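Local coordinates for protein 3,4-dihydroxybenzoate decarboxylase (Enterobacter cloacae, PDB 5NY5) that probably catalyses the reversible decarboxylation of 3,4-dihydroxybenzoate to catechol, as a UbiD-family enzyme that uses prenylated FMN and a manganese ion, at residues F148-E160 with L204-Y217. Sequence-based numbering, arbitrary orientation.
Sequences FFCLGLVLASDPE and LPVTINMGLDPAIY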
ATOM      1  N   PHE A 148      -5.181 -35.180 -32.516  1.00 55.08           N
ATOM      2  CA  PHE A 148      -4.169 -35.165 -31.470  1.00 55.04           C
ATOM      3  C   PHE A 148      -4.140 -36.490 -30.724  1.00 53.46           C
ATOM      4  O   PHE A 148      -5.189 -37.072 -30.431  1.00 52.89           O
ATOM      5  CB  PHE A 148      -4.433 -34.037 -30.458  1.00 53.79           C
ATOM      6  CG  PHE A 148      -3.612 -32.800 -30.685  1.00 54.67           C
ATOM      7  CD1 PHE A 148      -2.306 -32.730 -30.238  1.00 54.78           C
ATOM      8  CD2 PHE A 148      -4.157 -31.697 -31.321  1.00 57.17           C
ATOM      9  CE1 PHE A 148      -1.550 -31.592 -30.436  1.00 55.76           C
ATOM     10  CE2 PHE A 148      -3.408 -30.554 -31.523  1.00 56.58           C
ATOM     11  CZ  PHE A 148      -2.102 -30.502 -31.080  1.00 57.30           C
ATOM     12  N   PHE A 149      -2.933 -36.958 -30.423  1.00 63.14           N
ATOM     13  CA  PHE A 149      -2.705 -37.945 -29.375  1.00 62.14           C
ATOM     14  C   PHE A 149      -2.179 -37.198 -28.158  1.00 61.98           C
ATOM     15  O   PHE A 149      -1.211 -36.440 -28.268  1.00 63.10           O
ATOM     16  CB  PHE A 149      -1.702 -39.016 -29.810  1.00 62.78           C
ATOM     17  CG  PHE A 149      -2.104 -39.772 -31.043  1.00 63.25           C
ATOM     18  CD1 PHE A 149      -3.039 -40.790 -30.973  1.00 62.34           C
ATOM     19  CD2 PHE A 149      -1.531 -39.481 -32.268  1.00 64.77           C
ATOM     20  CE1 PHE A 149      -3.405 -41.489 -32.105  1.00 62.96           C
ATOM     21  CE2 PHE A 149      -1.894 -40.176 -33.402  1.00 65.38           C
ATOM     22  CZ  PHE A 149      -2.831 -41.182 -33.320  1.00 64.49           C
ATOM     23  N   CYS A 150      -2.814 -37.401 -27.007  1.00 60.76           N
ATOM     24  CA  CYS A 150      -2.505 -36.602 -25.832  1.00 60.70           C
ATOM     25  C   CYS A 150      -1.839 -37.377 -24.706  1.00 60.27           C
ATOM     26  O   CYS A 150      -1.412 -36.758 -23.726  1.00 60.47           O
ATOM     27  CB  CYS A 150      -3.780 -35.936 -25.298  1.00 59.94           C
ATOM     28  SG  CYS A 150      -4.545 -34.804 -26.472  1.00 60.68           S
ATOM     29  N   LEU A 151      -1.734 -38.696 -24.810  1.00 59.84           N
ATOM     30  CA  LEU A 151      -1.124 -39.516 -23.770  1.00 59.53           C
ATOM     31  C   LEU A 151      -0.095 -40.460 -24.375  1.00 60.30           C
ATOM     32  O   LEU A 151      -0.106 -41.673 -24.151  1.00 59.87           O
ATOM     33  CB  LEU A 151      -2.191 -40.279 -22.989  1.00 58.19           C
ATOM     34  CG  LEU A 151      -3.109 -39.406 -22.132  1.00 65.23           C
ATOM     35  CD1 LEU A 151      -4.206 -40.235 -21.485  1.00 56.41           C
ATOM     36  CD2 LEU A 151      -2.300 -38.667 -21.079  1.00 58.08           C
ATOM     37  N   GLY A 152       0.818 -39.901 -25.162  1.00 61.62           N
ATOM     38  CA  GLY A 152       1.898 -40.680 -25.727  1.00 62.65           C
ATOM     39  C   GLY A 152       3.109 -40.732 -24.819  1.00 63.33           C
ATOM     40  O   GLY A 152       3.803 -39.726 -24.642  1.00 64.28           O
ATOM     41  N   LEU A 153       3.360 -41.893 -24.222  1.00 62.99           N
ATOM     42  CA  LEU A 153       4.548 -42.094 -23.399  1.00 63.82           C
ATOM     43  C   LEU A 153       5.730 -42.353 -24.324  1.00 65.49           C
ATOM     44  O   LEU A 153       5.801 -43.404 -24.970  1.00 65.70           O
ATOM     45  CB  LEU A 153       4.341 -43.251 -22.429  1.00 62.97           C
ATOM     46  CG  LEU A 153       5.498 -43.513 -21.465  1.00 63.84           C
ATOM     47  CD1 LEU A 153       5.508 -42.488 -20.348  1.00 63.74           C
ATOM     48  CD2 LEU A 153       5.429 -44.916 -20.904  1.00 63.37           C
ATOM     49  N   VAL A 154       6.656 -41.403 -24.393  1.00 66.85           N
ATOM     50  CA  VAL A 154       7.754 -41.442 -25.352  1.00 68.67           C
ATOM     51  C   VAL A 154       9.004 -41.971 -24.667  1.00 69.82           C
ATOM     52  O   VAL A 154       9.405 -41.466 -23.611  1.00 70.01           O
ATOM     53  CB  VAL A 154       8.008 -40.053 -25.960  1.00 69.74           C
ATOM     54  CG1 VAL A 154       9.182 -40.109 -26.919  1.00 71.81           C
ATOM     55  CG2 VAL A 154       6.764 -39.555 -26.671  1.00 68.74           C
ATOM     56  N   LEU A 155       9.620 -42.988 -25.265  1.00 70.73           N
ATOM     57  CA  LEU A 155      10.907 -43.507 -24.831  1.00 72.23           C
ATOM     58  C   LEU A 155      11.985 -43.051 -25.805  1.00 74.42           C
ATOM     59  O   LEU A 155      11.767 -43.036 -27.020  1.00 74.82           O
ATOM     60  CB  LEU A 155      10.896 -45.038 -24.753  1.00 71.97           C
ATOM     61  CG  LEU A 155       9.762 -45.721 -23.988  1.00 69.94           C
ATOM     62  CD1 LEU A 155       9.982 -47.222 -23.921  1.00 70.19           C
ATOM     63  CD2 LEU A 155       9.630 -45.155 -22.599  1.00 69.18           C
ATOM     64  N   ALA A 156      13.146 -42.679 -25.271  1.00 76.00           N
ATOM     65  CA  ALA A 156      14.250 -42.226 -26.105  1.00 78.35           C
ATOM     66  C   ALA A 156      15.558 -42.441 -25.360  1.00 80.09           C
ATOM     67  O   ALA A 156      15.584 -42.548 -24.131  1.00 79.50           O
ATOM     68  CB  ALA A 156      14.088 -40.756 -26.501  1.00 78.72           C
ATOM     69  N   SER A 157      16.646 -42.503 -26.125  1.00 82.41           N
ATOM     70  CA  SER A 157      17.972 -42.715 -25.566  1.00 84.47           C
ATOM     71  C   SER A 157      18.968 -41.783 -26.240  1.00 86.97           C
ATOM     72  O   SER A 157      18.784 -41.374 -27.389  1.00 87.42           O
ATOM     73  CB  SER A 157      18.431 -44.169 -25.727  1.00 85.12           C
ATOM     74  OG  SER A 157      17.674 -45.032 -24.899  1.00 83.15           O
ATOM     75  N   ASP A 158      20.027 -41.456 -25.503  1.00 88.74           N
ATOM     76  CA  ASP A 158      21.091 -40.612 -26.028  1.00 91.46           C
ATOM     77  C   ASP A 158      21.674 -41.240 -27.290  1.00 93.19           C
ATOM     78  O   ASP A 158      22.082 -42.410 -27.262  1.00 93.69           O
ATOM     79  CB  ASP A 158      22.179 -40.431 -24.967  1.00 93.26           C
ATOM     80  CG  ASP A 158      23.189 -39.349 -25.320  1.00 96.06           C
ATOM     81  OD1 ASP A 158      23.571 -39.221 -26.501  1.00 97.57           O
ATOM     82  OD2 ASP A 158      23.617 -38.627 -24.396  1.00 96.91           O
ATOM     83  N   PRO A 159      21.730 -40.511 -28.408  1.00 94.27           N
ATOM     84  CA  PRO A 159      22.332 -41.073 -29.625  1.00 96.21           C
ATOM     85  C   PRO A 159      23.826 -41.327 -29.505  1.00 99.29           C
ATOM     86  O   PRO A 159      24.395 -41.982 -30.388  1.00101.05           O
ATOM     87  CB  PRO A 159      22.032 -40.011 -30.689  1.00 96.74           C
ATOM     88  CG  PRO A 159      21.883 -38.744 -29.914  1.00 96.33           C
ATOM     89  CD  PRO A 159      21.241 -39.137 -28.617  1.00 93.91           C
ATOM     90  N   GLU A 160      24.475 -40.833 -28.451  1.00100.15           N
ATOM     91  CA  GLU A 160      25.882 -41.106 -28.190  1.00105.74           C
ATOM     92  C   GLU A 160      26.075 -42.149 -27.096  1.00103.20           C
ATOM     93  O   GLU A 160      26.790 -43.135 -27.297  1.00104.46           O
ATOM     94  CB  GLU A 160      26.609 -39.811 -27.806  1.00105.57           C
ATOM     95  CG  GLU A 160      26.628 -38.756 -28.898  1.00108.80           C
ATOM     96  CD  GLU A 160      27.464 -37.547 -28.521  1.00113.41           C
ATOM     97  OE1 GLU A 160      27.890 -37.459 -27.351  1.00115.58           O
ATOM     98  OE2 GLU A 160      27.699 -36.688 -29.397  1.00114.19           O
ATOM     99  N   LEU A 204      16.607 -39.175 -34.617  1.00 89.94           N
ATOM    100  CA  LEU A 204      16.592 -39.760 -33.283  1.00 88.43           C
ATOM    101  C   LEU A 204      15.459 -40.771 -33.186  1.00 86.07           C
ATOM    102  O   LEU A 204      14.290 -40.405 -33.400  1.00 84.39           O
ATOM    103  CB  LEU A 204      16.432 -38.683 -32.209  1.00 87.57           C
ATOM    104  CG  LEU A 204      16.539 -39.186 -30.768  1.00 86.38           C
ATOM    105  CD1 LEU A 204      17.951 -39.669 -30.472  1.00 88.56           C
ATOM    106  CD2 LEU A 204      16.117 -38.112 -29.779  1.00 85.32           C
ATOM    107  N   PRO A 205      15.738 -42.034 -32.862  1.00 85.96           N
ATOM    108  CA  PRO A 205      14.666 -43.038 -32.800  1.00 83.92           C
ATOM    109  C   PRO A 205      13.882 -42.914 -31.500  1.00 81.48           C
ATOM    110  O   PRO A 205      14.461 -42.793 -30.419  1.00 81.54           O
ATOM    111  CB  PRO A 205      15.419 -44.374 -32.875  1.00 85.13           C
ATOM    112  CG  PRO A 205      16.903 -44.026 -32.905  1.00 87.78           C
ATOM    113  CD  PRO A 205      17.037 -42.604 -32.480  1.00 87.81           C
ATOM    114  N   VAL A 206      12.553 -42.946 -31.616  1.00 79.48           N
ATOM    115  CA  VAL A 206      11.662 -42.849 -30.467  1.00 77.17           C
ATOM    116  C   VAL A 206      10.529 -43.852 -30.628  1.00 75.53           C
ATOM    117  O   VAL A 206      10.195 -44.279 -31.734  1.00 75.98           O
ATOM    118  CB  VAL A 206      11.082 -41.427 -30.290  1.00 76.45           C
ATOM    119  CG1 VAL A 206      12.183 -40.433 -29.942  1.00 78.09           C
ATOM    120  CG2 VAL A 206      10.345 -40.998 -31.549  1.00 76.52           C
ATOM    121  N   THR A 207       9.941 -44.233 -29.497  1.00 73.77           N
ATOM    122  CA  THR A 207       8.717 -45.018 -29.471  1.00 72.06           C
ATOM    123  C   THR A 207       7.659 -44.259 -28.685  1.00 70.15           C
ATOM    124  O   THR A 207       7.955 -43.652 -27.652  1.00 69.86           O
ATOM    125  CB  THR A 207       8.928 -46.398 -28.845  1.00 71.85           C
ATOM    126  OG1 THR A 207       9.164 -46.259 -27.439  1.00 71.15           O
ATOM    127  CG2 THR A 207      10.113 -47.099 -29.491  1.00 73.99           C
ATOM    128  N   ILE A 208       6.431 -44.294 -29.182  1.00 69.03           N
ATOM    129  CA  ILE A 208       5.308 -43.588 -28.581  1.00 67.36           C
ATOM    130  C   ILE A 208       4.348 -44.640 -28.049  1.00 65.86           C
ATOM    131  O   ILE A 208       3.657 -45.314 -28.823  1.00 65.70           O
ATOM    132  CB  ILE A 208       4.626 -42.658 -29.590  1.00 67.48           C
ATOM    133  CG1 ILE A 208       5.671 -41.735 -30.216  1.00 69.28           C
ATOM    134  CG2 ILE A 208       3.534 -41.857 -28.912  1.00 65.96           C
ATOM    135  CD1 ILE A 208       5.319 -41.265 -31.601  1.00 70.11           C
ATOM    136  N   ASN A 209       4.301 -44.781 -26.730  1.00 64.93           N
ATOM    137  CA  ASN A 209       3.566 -45.854 -26.076  1.00 63.74           C
ATOM    138  C   ASN A 209       2.241 -45.312 -25.558  1.00 62.16           C
ATOM    139  O   ASN A 209       2.222 -44.367 -24.763  1.00 61.76           O
ATOM    140  CB  ASN A 209       4.392 -46.446 -24.937  1.00 63.93           C
ATOM    141  CG  ASN A 209       5.786 -46.848 -25.378  1.00 65.71           C
ATOM    142  OD1 ASN A 209       6.060 -48.023 -25.610  1.00 66.24           O
ATOM    143  ND2 ASN A 209       6.675 -45.869 -25.500  1.00 66.80           N
HETATM  144  N   MSE A 210       1.141 -45.909 -26.004  1.00 61.43           N
HETATM  145  CA  MSE A 210      -0.190 -45.447 -25.625  1.00 60.11           C
HETATM  146  C   MSE A 210      -1.086 -46.606 -25.194  1.00 59.22           C
HETATM  147  O   MSE A 210      -1.036 -47.688 -25.774  1.00 59.69           O
HETATM  148  CB  MSE A 210      -0.833 -44.685 -26.783  1.00 60.34           C
HETATM  149  CG  MSE A 210      -0.019 -43.502 -27.273  1.00 61.37           C
HETATM  150 SE   MSE A 210      -0.808 -42.606 -28.808  1.00 61.91          SE
HETATM  151  CE  MSE A 210      -0.808 -44.098 -30.059  1.00 62.75           C
ATOM    152  N   GLY A 211      -1.913 -46.366 -24.180  1.00 61.69           N
ATOM    153  CA  GLY A 211      -2.766 -47.403 -23.630  1.00 62.19           C
ATOM    154  C   GLY A 211      -2.027 -48.239 -22.608  1.00 57.39           C
ATOM    155  O   GLY A 211      -1.623 -49.369 -22.897  1.00 57.96           O
ATOM    156  N   LEU A 212      -1.848 -47.695 -21.407  1.00 56.96           N
ATOM    157  CA  LEU A 212      -0.931 -48.256 -20.428  1.00 57.31           C
ATOM    158  C   LEU A 212      -1.635 -48.477 -19.100  1.00 56.44           C
ATOM    159  O   LEU A 212      -2.749 -48.002 -18.866  1.00 55.61           O
ATOM    160  CB  LEU A 212       0.274 -47.334 -20.212  1.00 58.11           C
ATOM    161  CG  LEU A 212       0.865 -46.700 -21.467  1.00 59.00           C
ATOM    162  CD1 LEU A 212       1.858 -45.619 -21.090  1.00 59.76           C
ATOM    163  CD2 LEU A 212       1.521 -47.762 -22.328  1.00 59.95           C
ATOM    164  N   ASP A 213      -0.960 -49.223 -18.236  1.00 56.79           N
ATOM    165  CA  ASP A 213      -1.301 -49.249 -16.826  1.00 56.30           C
ATOM    166  C   ASP A 213      -1.315 -47.817 -16.291  1.00 56.12           C
ATOM    167  O   ASP A 213      -0.344 -47.077 -16.499  1.00 56.85           O
ATOM    168  CB  ASP A 213      -0.275 -50.098 -16.068  1.00 57.06           C
ATOM    169  CG  ASP A 213      -0.670 -50.378 -14.626  1.00 56.70           C
ATOM    170  OD1 ASP A 213      -1.609 -49.744 -14.108  1.00 55.94           O
ATOM    171  OD2 ASP A 213      -0.023 -51.241 -13.999  1.00 57.33           O
ATOM    172  N   PRO A 214      -2.395 -47.381 -15.641  1.00 55.32           N
ATOM    173  CA  PRO A 214      -2.387 -46.043 -15.031  1.00 55.35           C
ATOM    174  C   PRO A 214      -1.202 -45.806 -14.117  1.00 56.21           C
ATOM    175  O   PRO A 214      -0.756 -44.659 -13.979  1.00 56.70           O
ATOM    176  CB  PRO A 214      -3.712 -46.011 -14.263  1.00 54.54           C
ATOM    177  CG  PRO A 214      -4.599 -46.909 -15.041  1.00 54.01           C
ATOM    178  CD  PRO A 214      -3.725 -48.010 -15.575  1.00 54.52           C
ATOM    179  N   ALA A 215      -0.667 -46.860 -13.496  1.00 56.55           N
ATOM    180  CA  ALA A 215       0.529 -46.707 -12.677  1.00 57.58           C
ATOM    181  C   ALA A 215       1.695 -46.168 -13.496  1.00 58.56           C
ATOM    182  O   ALA A 215       2.511 -45.391 -12.990  1.00 59.46           O
ATOM    183  CB  ALA A 215       0.898 -48.042 -12.032  1.00 57.91           C
ATOM    184  N   ILE A 216       1.785 -46.560 -14.767  1.00 58.56           N
ATOM    185  CA  ILE A 216       2.864 -46.064 -15.613  1.00 59.63           C
ATOM    186  C   ILE A 216       2.655 -44.590 -15.930  1.00 59.63           C
ATOM    187  O   ILE A 216       3.562 -43.767 -15.761  1.00 60.68           O
ATOM    188  CB  ILE A 216       2.974 -46.907 -16.896  1.00 59.79           C
ATOM    189  CG1 ILE A 216       3.327 -48.356 -16.554  1.00 60.10           C
ATOM    190  CG2 ILE A 216       4.003 -46.306 -17.832  1.00 60.98           C
ATOM    191  CD1 ILE A 216       3.562 -49.235 -17.765  1.00 60.58           C
ATOM    192  N   TYR A 217       1.457 -44.234 -16.398  1.00 58.61           N
ATOM    193  CA  TYR A 217       1.166 -42.841 -16.724  1.00 58.68           C
ATOM    194  C   TYR A 217       1.380 -41.931 -15.521  1.00 59.08           C
ATOM    195  O   TYR A 217       1.925 -40.830 -15.656  1.00 59.96           O
ATOM    196  CB  TYR A 217      -0.269 -42.715 -17.235  1.00 57.55           C
ATOM    197  CG  TYR A 217      -0.436 -42.921 -18.723  1.00 57.58           C
ATOM    198  CD1 TYR A 217       0.359 -42.241 -19.633  1.00 58.56           C
ATOM    199  CD2 TYR A 217      -1.397 -43.792 -19.216  1.00 56.79           C
ATOM    200  CE1 TYR A 217       0.201 -42.422 -20.993  1.00 58.74           C
ATOM    201  CE2 TYR A 217      -1.560 -43.980 -20.574  1.00 56.99           C
ATOM    202  CZ  TYR A 217      -0.759 -43.295 -21.458  1.00 57.96           C
ATOM    203  OH  TYR A 217      -0.921 -43.484 -22.808  1.00 58.31           O
TER
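L153 and N209 form an antiparallel hydrogen-bonded pair in which one carbonyl takes two donors. L153 O receives N209 N at 2.7 Å and the side-chain amide N209 ND2, also at 2.7 Å, from opposite faces of the carbonyl plane. The ND2 bond is nearly straight (174°) and lies in the amide plane; with CG set beside its own backbone N (chi1 -52°), the amide reaches across to the oxygen that the N209 N-H also meets. ND2 also donates to T207 OG1 at 3.2 Å, while L155 CG packs against ND2 at 3.4 Å. In return, L153 N donates to N209 O, and L155 N to T207 O. CD2 of L153 meets L212 CD1 (3.6 Å) and I216 CG2 (3.7 Å), bringing the start of helix 214-219 against the strand. L212 CD1 also lies over one face of the Y217 ring, whose OH lies implausibly close to L151 O, so the length of that bond is doubtful. Where strand 148-157 bends away, the selenium of M210, a selenomethionine, sits obliquely 4.3 Å from the F149 ring centroid, a Met-aromatic contact. Further out, K256 O and I258 N bind T207 OG1 and N209 OD1, and strand 165-174, carrying the flavin-binding I169 and H170, flanks strand 148-157. Both amide ends of N209 are thus engaged, fixing its rotation and tying two adjacent strands of the flavin-binding domain to the neighbouring 256-258 segment.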